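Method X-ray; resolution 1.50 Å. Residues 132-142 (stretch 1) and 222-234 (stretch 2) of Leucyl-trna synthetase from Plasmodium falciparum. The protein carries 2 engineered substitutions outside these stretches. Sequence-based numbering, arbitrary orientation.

Stretch 1, residues 132-142: TAYGQNYTFIN
Stretch 2, residues 222-234: HFVGLETYTNISK

Two segments can pack closely without forming a backbone hydrogen-bond ladder between them, joined by one backbone hydrogen bond and a series of side-chain contacts, and this leucyl-tRNA synthetase gives a compact example. Stretch 1 leaves a 3-10 segment (132-135), held by hydrogen bonds from Gly 135 N to Thr 132 O (3.0 Å) and from Gln 136 N to Ala 133 O (3.1 Å), turns at Gln 136 (phi/psi -61/125) and extends as a strand over 138-141. Stretch 2 begins with a type II turn, Phe 223 to Leu 226, in which Gly 225 adopts 100/-19, then becomes extended from Glu 227. The chains run in opposite directions: CA atoms pair Tyr 134 with Ser 233 at 4.1 Å, Thr 139 with Thr 228 at 7.3 Å, and Ile 141 with Val 224 at 7.8 Å. The wider spacing leaves room for side chains between the backbones.

At the tight end, Lys 234 N donates to Tyr 134 O (3.0 Å, 170°), a nearly linear bond. Tyr 134 (chi1 t, chi2 75°) lays one ring face against Lys 234 CB, 3.8 Å from the ring centroid, a CH-pi contact, while Ile 232 O lies at the ring edge, 3.5 Å from Tyr 134 CD1. Nearby, Ala 133 CB meets Ile 232 CG2 at 3.8 Å; Ile 232 is m, t.

One water links the two stretches next to this, donating to Ala 133 O (2.9 Å) and Gln 136 OE1 (2.7 Å) and accepting from Thr 230 OG1 (2.6 Å). Thr 230 (p) also accepts at OG1 from Ile 232 N, 3.0 Å away. Gln 136, extended t, t, sends NE2 to Tyr 138 O at 2.8 Å.

Midway, Thr 139 (m) donates through OG1 to Thr 228 OG1 (p) at 3.0 Å, pairing the hydroxyls of two buried residues; both CA-to-CB bonds point toward the other stretch, so the hydroxyls meet across the gap. The cross-stretch contacts at the far end are apolar, van der Waals packing of aliphatic groups against each other and the Phe 223 ring: Ile 141 (t, t) places CD1 3.8 Å from Phe 223 CD2 (chi1 m) and CG2 4.2 Å from Val 224 CG2 (t).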

# COMPACT_ATOMS: atom_id res chain seq x y z
N THR A 132 6.52 10.44 -7.21
CA THR A 132 5.21 10.38 -7.88
C THR A 132 4.07 10.29 -6.87
O THR A 132 2.93 10.26 -7.32
CB THR A 132 5.14 9.15 -8.85
OG1 THR A 132 5.11 7.90 -8.13
CG2 THR A 132 6.37 9.18 -9.88
N ALA A 133 4.34 10.26 -5.57
CA ALA A 133 3.29 10.00 -4.57
C ALA A 133 2.17 11.06 -4.63
O ALA A 133 0.98 10.75 -4.28
CB ALA A 133 3.86 9.94 -3.19
N TYR A 134 2.50 12.28 -5.01
CA TYR A 134 1.39 13.34 -5.09
C TYR A 134 0.31 12.89 -6.06
O TYR A 134 -0.90 13.27 -5.84
CB TYR A 134 1.97 14.67 -5.54
CG TYR A 134 1.03 15.82 -5.76
CD1 TYR A 134 0.48 16.47 -4.67
CD2 TYR A 134 0.80 16.31 -7.01
CE1 TYR A 134 -0.34 17.59 -4.84
CE2 TYR A 134 -0.04 17.42 -7.21
CZ TYR A 134 -0.56 18.04 -6.11
OH TYR A 134 -1.37 19.12 -6.25
N GLY A 135 0.65 12.16 -7.12
CA GLY A 135 -0.31 11.70 -8.12
C GLY A 135 -1.09 10.45 -7.80
O GLY A 135 -1.76 9.94 -8.67
N GLN A 136 -0.92 9.88 -6.61
CA GLN A 136 -1.54 8.62 -6.28
C GLN A 136 -3.08 8.75 -6.36
O GLN A 136 -3.59 9.67 -5.72
CB GLN A 136 -1.14 8.15 -4.88
CG GLN A 136 -1.61 6.74 -4.60
CD GLN A 136 -1.25 6.20 -3.25
OE1 GLN A 136 -0.46 6.80 -2.53
NE2 GLN A 136 -1.91 5.11 -2.85
N ASN A 137 -3.70 7.90 -7.13
CA ASN A 137 -5.21 7.91 -7.24
C ASN A 137 -5.91 6.71 -6.66
O ASN A 137 -7.12 6.75 -6.37
CB ASN A 137 -5.66 8.28 -8.67
CG ASN A 137 -5.12 7.39 -9.76
OD1 ASN A 137 -4.01 6.79 -9.60
ND2 ASN A 137 -5.79 7.34 -10.89
N TYR A 138 -5.20 5.60 -6.45
CA TYR A 138 -5.70 4.39 -5.88
C TYR A 138 -4.59 3.70 -5.09
O TYR A 138 -3.44 4.22 -5.07
CB TYR A 138 -6.27 3.42 -6.93
CG TYR A 138 -7.46 4.00 -7.61
CD1 TYR A 138 -8.68 3.88 -6.99
CD2 TYR A 138 -7.38 4.70 -8.79
CE1 TYR A 138 -9.80 4.43 -7.58
CE2 TYR A 138 -8.50 5.23 -9.41
CZ TYR A 138 -9.73 5.12 -8.75
OH TYR A 138 -10.86 5.72 -9.36
N THR A 139 -4.96 2.66 -4.39
CA THR A 139 -4.02 1.78 -3.70
C THR A 139 -4.27 0.37 -4.22
O THR A 139 -5.35 -0.13 -4.21
CB THR A 139 -4.25 1.86 -2.17
OG1 THR A 139 -3.94 3.17 -1.71
CG2 THR A 139 -3.45 0.78 -1.44
N PHE A 140 -3.22 -0.30 -4.70
CA PHE A 140 -3.38 -1.64 -5.19
C PHE A 140 -2.93 -2.72 -4.19
O PHE A 140 -1.94 -2.52 -3.44
CB PHE A 140 -2.56 -1.91 -6.46
CG PHE A 140 -2.99 -1.19 -7.69
CD1 PHE A 140 -4.27 -1.34 -8.23
CD2 PHE A 140 -2.05 -0.44 -8.41
CE1 PHE A 140 -4.60 -0.72 -9.46
CE2 PHE A 140 -2.37 0.16 -9.60
CZ PHE A 140 -3.67 0.05 -10.12
N ILE A 141 -3.69 -3.80 -4.19
CA ILE A 141 -3.45 -4.97 -3.34
C ILE A 141 -3.69 -6.23 -4.14
O ILE A 141 -4.41 -6.21 -5.14
CB ILE A 141 -4.34 -4.91 -2.08
CG1 ILE A 141 -3.83 -5.78 -0.96
CG2 ILE A 141 -5.78 -5.26 -2.39
CD1 ILE A 141 -4.45 -5.51 0.40
N ASN A 142 -3.01 -7.33 -3.78
CA ASN A 142 -3.29 -8.57 -4.47
C ASN A 142 -4.51 -9.22 -3.85
O ASN A 142 -4.44 -9.60 -2.70
CB ASN A 142 -2.07 -9.49 -4.43
CG ASN A 142 -2.24 -10.73 -5.30
OD1 ASN A 142 -3.31 -11.30 -5.42
ND2 ASN A 142 -1.15 -11.15 -5.91
N HIS A 222 -10.90 -8.75 0.56
CA HIS A 222 -11.77 -8.17 1.58
C HIS A 222 -11.54 -6.70 1.83
O HIS A 222 -12.43 -5.99 2.38
CB HIS A 222 -11.67 -8.93 2.86
CG HIS A 222 -12.13 -10.33 2.72
ND1 HIS A 222 -13.38 -10.66 2.28
CD2 HIS A 222 -11.47 -11.51 2.90
CE1 HIS A 222 -13.51 -11.97 2.25
NE2 HIS A 222 -12.35 -12.50 2.58
N PHE A 223 -10.41 -6.19 1.40
CA PHE A 223 -10.08 -4.78 1.52
C PHE A 223 -10.41 -3.94 0.29
O PHE A 223 -10.31 -2.70 0.34
CB PHE A 223 -8.62 -4.59 1.84
CG PHE A 223 -8.17 -5.24 3.12
CD1 PHE A 223 -8.75 -4.93 4.35
CD2 PHE A 223 -7.08 -6.11 3.12
CE1 PHE A 223 -8.27 -5.50 5.52
CE2 PHE A 223 -6.62 -6.69 4.28
CZ PHE A 223 -7.18 -6.38 5.48
N VAL A 224 -10.75 -4.62 -0.81
CA VAL A 224 -11.05 -3.94 -2.06
C VAL A 224 -12.25 -3.03 -1.85
O VAL A 224 -13.26 -3.43 -1.31
CB VAL A 224 -11.22 -4.91 -3.24
CG1 VAL A 224 -11.69 -4.22 -4.50
CG2 VAL A 224 -9.86 -5.56 -3.52
N GLY A 225 -12.06 -1.77 -2.22
CA GLY A 225 -13.13 -0.73 -2.07
C GLY A 225 -12.97 0.17 -0.85
O GLY A 225 -13.58 1.25 -0.77
N LEU A 226 -12.18 -0.23 0.16
CA LEU A 226 -11.84 0.64 1.26
C LEU A 226 -11.22 1.92 0.76
O LEU A 226 -10.40 1.93 -0.17
CB LEU A 226 -10.86 0.02 2.24
CG LEU A 226 -11.28 -0.95 3.31
CD1 LEU A 226 -10.08 -1.31 4.19
CD2 LEU A 226 -12.33 -0.31 4.18
N GLU A 227 -11.55 3.00 1.44
CA GLU A 227 -11.00 4.31 1.09
C GLU A 227 -9.73 4.51 1.92
O GLU A 227 -9.71 4.30 3.13
CB GLU A 227 -12.10 5.40 1.37
CG GLU A 227 -11.63 6.77 0.89
CD GLU A 227 -12.59 7.90 1.25
OE1 GLU A 227 -13.30 7.73 2.24
OE2 GLU A 227 -12.58 8.94 0.57
N THR A 228 -8.64 4.87 1.21
CA THR A 228 -7.36 5.21 1.87
C THR A 228 -6.86 6.61 1.46
O THR A 228 -7.35 7.21 0.49
CB THR A 228 -6.26 4.14 1.58
OG1 THR A 228 -5.95 4.19 0.21
CG2 THR A 228 -6.76 2.74 1.99
N TYR A 229 -5.84 7.10 2.17
CA TYR A 229 -5.20 8.34 1.78
C TYR A 229 -3.76 8.33 2.32
O TYR A 229 -3.45 7.57 3.23
CB TYR A 229 -6.02 9.59 2.23
CG TYR A 229 -6.03 9.75 3.71
CD1 TYR A 229 -6.87 8.98 4.50
CD2 TYR A 229 -5.14 10.62 4.34
CE1 TYR A 229 -6.87 9.09 5.89
CE2 TYR A 229 -5.09 10.70 5.73
CZ TYR A 229 -5.98 9.96 6.50
OH TYR A 229 -5.93 10.08 7.89
N THR A 230 -2.95 9.23 1.78
CA THR A 230 -1.62 9.50 2.35
C THR A 230 -1.51 10.99 2.67
O THR A 230 -2.42 11.78 2.26
CB THR A 230 -0.48 9.18 1.34
OG1 THR A 230 -0.40 10.20 0.35
CG2 THR A 230 -0.64 7.79 0.72
N ASN A 231 -0.48 11.43 3.36
CA ASN A 231 -0.29 12.86 3.61
C ASN A 231 0.44 13.58 2.47
O ASN A 231 0.77 14.77 2.59
CB ASN A 231 0.42 13.09 4.95
CG ASN A 231 -0.46 12.72 6.13
OD1 ASN A 231 -1.68 12.99 6.12
ND2 ASN A 231 0.13 12.15 7.15
N ILE A 232 0.67 12.87 1.36
CA ILE A 232 1.30 13.42 0.20
C ILE A 232 0.35 13.57 -0.98
O ILE A 232 0.58 14.41 -1.85
CB ILE A 232 2.53 12.52 -0.22
CG1 ILE A 232 3.37 12.20 1.00
CG2 ILE A 232 3.35 13.20 -1.30
CD1 ILE A 232 4.30 11.03 0.80
N SER A 233 -0.69 12.74 -1.05
CA SER A 233 -1.53 12.66 -2.24
C SER A 233 -2.40 13.92 -2.40
O SER A 233 -2.89 14.47 -1.39
CB SER A 233 -2.40 11.42 -2.18
OG SER A 233 -3.26 11.38 -1.03
N LYS A 234 -2.53 14.37 -3.64
CA LYS A 234 -3.35 15.50 -4.00
C LYS A 234 -4.80 15.26 -3.54
O LYS A 234 -5.46 16.19 -2.95
CB LYS A 234 -3.35 15.72 -5.51
CG LYS A 234 -4.09 17.01 -5.89
CD LYS A 234 -4.03 17.36 -7.34
CE LYS A 234 -5.05 16.59 -8.13
NZ LYS A 234 -5.30 17.26 -9.42
O HOH W 1 0.61 9.23 -1.89